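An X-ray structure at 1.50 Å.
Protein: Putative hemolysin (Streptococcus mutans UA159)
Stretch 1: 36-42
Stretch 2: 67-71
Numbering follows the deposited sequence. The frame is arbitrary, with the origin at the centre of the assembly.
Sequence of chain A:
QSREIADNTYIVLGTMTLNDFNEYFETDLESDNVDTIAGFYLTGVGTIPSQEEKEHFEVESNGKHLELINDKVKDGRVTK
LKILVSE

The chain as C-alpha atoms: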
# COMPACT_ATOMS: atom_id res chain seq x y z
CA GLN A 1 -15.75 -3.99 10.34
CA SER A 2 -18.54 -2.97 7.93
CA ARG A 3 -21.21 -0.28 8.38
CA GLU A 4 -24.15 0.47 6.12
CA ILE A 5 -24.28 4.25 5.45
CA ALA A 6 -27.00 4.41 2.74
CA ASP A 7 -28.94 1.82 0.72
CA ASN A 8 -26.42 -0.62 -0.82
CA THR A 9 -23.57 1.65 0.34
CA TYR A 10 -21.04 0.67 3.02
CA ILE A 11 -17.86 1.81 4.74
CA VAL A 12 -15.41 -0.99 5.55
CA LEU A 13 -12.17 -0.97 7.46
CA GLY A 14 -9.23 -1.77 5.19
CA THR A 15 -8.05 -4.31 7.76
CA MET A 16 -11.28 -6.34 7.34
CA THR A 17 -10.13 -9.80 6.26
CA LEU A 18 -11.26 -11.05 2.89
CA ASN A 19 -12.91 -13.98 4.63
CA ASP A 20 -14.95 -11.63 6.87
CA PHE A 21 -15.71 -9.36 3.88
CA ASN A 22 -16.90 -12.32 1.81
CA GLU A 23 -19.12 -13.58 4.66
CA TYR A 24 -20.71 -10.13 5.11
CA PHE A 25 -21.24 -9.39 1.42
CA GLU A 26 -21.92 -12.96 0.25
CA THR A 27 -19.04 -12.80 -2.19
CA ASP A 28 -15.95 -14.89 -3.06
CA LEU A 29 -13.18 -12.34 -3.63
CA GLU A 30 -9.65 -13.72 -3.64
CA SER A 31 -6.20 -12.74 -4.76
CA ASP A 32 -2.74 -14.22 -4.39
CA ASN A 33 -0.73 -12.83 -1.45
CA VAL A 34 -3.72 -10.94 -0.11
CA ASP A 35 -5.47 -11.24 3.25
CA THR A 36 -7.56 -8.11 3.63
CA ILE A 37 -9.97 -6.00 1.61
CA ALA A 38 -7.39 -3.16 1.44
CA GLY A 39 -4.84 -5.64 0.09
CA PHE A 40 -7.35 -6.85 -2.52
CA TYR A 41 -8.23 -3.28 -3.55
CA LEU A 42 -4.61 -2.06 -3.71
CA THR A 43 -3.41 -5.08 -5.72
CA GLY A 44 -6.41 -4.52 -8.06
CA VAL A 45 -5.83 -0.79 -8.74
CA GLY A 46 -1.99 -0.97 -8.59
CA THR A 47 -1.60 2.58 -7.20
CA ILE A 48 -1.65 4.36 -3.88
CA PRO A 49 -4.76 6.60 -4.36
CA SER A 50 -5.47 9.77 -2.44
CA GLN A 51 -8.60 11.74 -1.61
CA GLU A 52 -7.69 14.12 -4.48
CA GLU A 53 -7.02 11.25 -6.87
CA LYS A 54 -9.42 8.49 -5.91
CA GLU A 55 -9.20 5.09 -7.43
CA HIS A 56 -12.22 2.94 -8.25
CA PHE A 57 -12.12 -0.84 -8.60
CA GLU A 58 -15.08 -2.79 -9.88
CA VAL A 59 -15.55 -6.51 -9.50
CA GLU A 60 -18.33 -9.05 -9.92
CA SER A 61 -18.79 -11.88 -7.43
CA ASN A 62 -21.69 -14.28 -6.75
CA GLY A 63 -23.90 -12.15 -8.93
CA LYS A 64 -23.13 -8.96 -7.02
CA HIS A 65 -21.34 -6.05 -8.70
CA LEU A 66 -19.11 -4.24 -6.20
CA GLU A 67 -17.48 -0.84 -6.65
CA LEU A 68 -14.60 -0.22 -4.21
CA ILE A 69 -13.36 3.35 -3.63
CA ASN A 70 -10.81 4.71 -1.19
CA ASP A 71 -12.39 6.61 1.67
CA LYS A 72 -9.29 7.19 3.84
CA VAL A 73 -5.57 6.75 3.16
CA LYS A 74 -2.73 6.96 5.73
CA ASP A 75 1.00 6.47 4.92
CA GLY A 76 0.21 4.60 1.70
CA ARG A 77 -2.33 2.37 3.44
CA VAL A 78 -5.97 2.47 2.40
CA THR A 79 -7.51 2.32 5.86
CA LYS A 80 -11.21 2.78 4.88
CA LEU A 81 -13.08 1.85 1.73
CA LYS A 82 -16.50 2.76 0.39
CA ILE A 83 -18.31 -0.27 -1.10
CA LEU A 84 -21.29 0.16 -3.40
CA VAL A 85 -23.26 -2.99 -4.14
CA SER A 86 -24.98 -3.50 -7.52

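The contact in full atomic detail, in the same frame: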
# COMPACT_ATOMS: atom_id res chain seq x y z
N THR A 36 -6.53 -9.07 3.22
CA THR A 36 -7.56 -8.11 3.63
C THR A 36 -8.15 -7.39 2.43
O THR A 36 -7.64 -7.45 1.33
CB THR A 36 -6.99 -7.00 4.56
OG1 THR A 36 -6.06 -6.17 3.84
CG2 THR A 36 -6.31 -7.58 5.76
N ILE A 37 -9.29 -6.75 2.66
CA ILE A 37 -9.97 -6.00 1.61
C ILE A 37 -9.09 -4.86 1.09
O ILE A 37 -9.08 -4.63 -0.14
CB ILE A 37 -11.37 -5.55 2.05
CG1 ILE A 37 -12.17 -5.06 0.83
CG2 ILE A 37 -11.32 -4.55 3.21
CD1 ILE A 37 -12.37 -6.10 -0.26
N ALA A 38 -8.34 -4.18 1.96
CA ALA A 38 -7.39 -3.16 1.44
C ALA A 38 -6.34 -3.79 0.52
O ALA A 38 -5.97 -3.22 -0.51
CB ALA A 38 -6.69 -2.39 2.56
N GLY A 39 -5.83 -4.95 0.91
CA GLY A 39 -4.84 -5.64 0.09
C GLY A 39 -5.44 -5.98 -1.26
O GLY A 39 -4.77 -5.85 -2.30
N PHE A 40 -6.67 -6.49 -1.26
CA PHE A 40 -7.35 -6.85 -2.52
C PHE A 40 -7.52 -5.61 -3.42
O PHE A 40 -7.26 -5.63 -4.64
CB PHE A 40 -8.69 -7.49 -2.19
CG PHE A 40 -9.50 -7.85 -3.39
CD1 PHE A 40 -9.36 -9.07 -3.99
CD2 PHE A 40 -10.41 -6.97 -3.90
CE1 PHE A 40 -10.08 -9.40 -5.10
CE2 PHE A 40 -11.16 -7.27 -5.03
CZ PHE A 40 -10.99 -8.49 -5.63
N TYR A 41 -7.99 -4.52 -2.80
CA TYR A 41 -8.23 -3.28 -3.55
C TYR A 41 -6.92 -2.73 -4.10
O TYR A 41 -6.81 -2.38 -5.29
CB TYR A 41 -8.87 -2.27 -2.62
CG TYR A 41 -8.85 -0.87 -3.11
CD1 TYR A 41 -9.87 -0.37 -3.93
CD2 TYR A 41 -7.88 0.02 -2.68
CE1 TYR A 41 -9.87 0.97 -4.36
CE2 TYR A 41 -7.86 1.34 -3.12
CZ TYR A 41 -8.87 1.82 -3.93
OH TYR A 41 -8.84 3.15 -4.30
N LEU A 42 -5.89 -2.68 -3.26
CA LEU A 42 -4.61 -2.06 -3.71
C LEU A 42 -3.93 -2.88 -4.82
O LEU A 42 -3.35 -2.32 -5.78
CB LEU A 42 -3.62 -1.88 -2.55
CG LEU A 42 -4.03 -0.79 -1.55
CD1 LEU A 42 -3.11 -0.83 -0.32
CD2 LEU A 42 -4.01 0.61 -2.18
N GLU A 67 -18.39 -1.94 -6.31
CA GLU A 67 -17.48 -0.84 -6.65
C GLU A 67 -16.76 -0.46 -5.36
O GLU A 67 -17.40 -0.14 -4.36
CB GLU A 67 -18.21 0.36 -7.25
CG GLU A 67 -17.27 1.49 -7.62
CD GLU A 67 -17.96 2.70 -8.23
OE1 GLU A 67 -19.19 2.79 -8.16
OE2 GLU A 67 -17.25 3.58 -8.74
N LEU A 68 -15.43 -0.52 -5.38
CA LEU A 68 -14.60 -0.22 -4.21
C LEU A 68 -13.89 1.11 -4.47
O LEU A 68 -13.27 1.26 -5.52
CB LEU A 68 -13.57 -1.30 -3.98
CG LEU A 68 -13.98 -2.68 -3.49
CD1 LEU A 68 -14.96 -3.29 -4.42
CD2 LEU A 68 -12.74 -3.55 -3.41
N ILE A 69 -13.96 2.02 -3.51
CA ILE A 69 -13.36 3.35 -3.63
C ILE A 69 -12.66 3.71 -2.34
O ILE A 69 -13.20 3.50 -1.26
CB ILE A 69 -14.41 4.45 -3.92
CG1 ILE A 69 -15.42 4.02 -4.99
CG2 ILE A 69 -13.71 5.73 -4.37
CD1 ILE A 69 -16.55 5.07 -5.20
N ASN A 70 -11.47 4.29 -2.43
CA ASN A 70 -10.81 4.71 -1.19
C ASN A 70 -11.63 5.76 -0.49
O ASN A 70 -12.13 6.71 -1.13
CB ASN A 70 -9.40 5.22 -1.44
CG ASN A 70 -9.35 6.31 -2.47
OD1 ASN A 70 -9.69 6.05 -3.61
ND2 ASN A 70 -8.86 7.50 -2.09
N ASP A 71 -11.78 5.60 0.83
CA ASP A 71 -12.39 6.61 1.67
C ASP A 71 -11.39 7.29 2.60
O ASP A 71 -11.57 8.45 2.96
CB ASP A 71 -13.53 5.98 2.48
CG ASP A 71 -14.19 6.95 3.44
OD1 ASP A 71 -14.96 7.81 3.00
OD2 ASP A 71 -13.93 6.82 4.67

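The contact is a helix lying across a strand at close to a right angle: the N-to-C directions of helix 37-42 and strand 67-70 make an angle of 97°, and their axes come no nearer than 9.8 Å. With that gap and that angle, the two backbones run past one another at a single place, and side chains must fill the space between. The register agrees, since the nearest CA atoms are those of Tyr-41 and Leu-68, 7.1 Å apart. Together the two stretches bury 229 Å², of which Tyr-41 accounts for 88 Å² and Leu-68 for 81 Å².

These two residues are the centre of the contact, and each directs its CA-to-CB bond toward the other stretch. Tyr-41 has chi1 at 165° (t) and chi2 at 88°, which extends the ring from the helix so that it reaches along the strand from Leu-68 to Asn-70. Near its base, CD1 of Tyr-41 lies 3.8 Å from CB of Leu-68, an apolar contact at van der Waals range. Further out, CE1 of Tyr-41 is 3.6 Å from the carbonyl O of Leu-68. That oxygen sits at the ring edge, near the ring plane, where the C-H bonds point. The same CE1 is 4.3 Å from CA of Ile-69, so the ring meets this residue at its backbone; the Ile-69 CB points away from the helix and the residue gives up merely 3 Å² to the contact.

Leu-68 adopts chi1 of -70° (m) and chi2 of 57° (p), and its side chain serves three helix residues. CD2 of Leu-68 approaches CD1 of Ile-37 at 4.1 Å and CD2 of Phe-40 at 4.2 Å, and it also lies 4.2 Å from CB of Tyr-41. Phe-40 receives that methyl at its ring edge, near the plane, so this is edge packing rather than a methyl resting on the aromatic face. In both Ile-37 and Phe-40 the CA-to-CB bond points sideways relative to the strand, yet the ends of the side chains come nearer to it; a t chi1 in each case accompanies this reach. They cover little area, 15 and 13 Å², and supplement the central pair.

Asn-70, with 29 Å² covered, meets the far end of the tyrosine. Its OD1 lies 3.1 Å from OH of Tyr-41, a close polar approach but not a clear hydrogen bond across the stretches. Both atoms are hydrogen-bonded elsewhere in the structure, so neither polar group depends on this approach to be satisfied. The contact is therefore apolar around Leu-68 and polar at the phenolic end of Tyr-41.

The helix that presents these side chains is capped at its start. Thr-36 occupies the N-cap position, and its OG1 accepts a hydrogen bond from N of Gly-39 at 3.2 Å with an N-H...O angle of 161°. Just after the cap, N of Tyr-41 donates to O of Ile-37 at 2.9 Å, tying together two residues that both touch Leu-68.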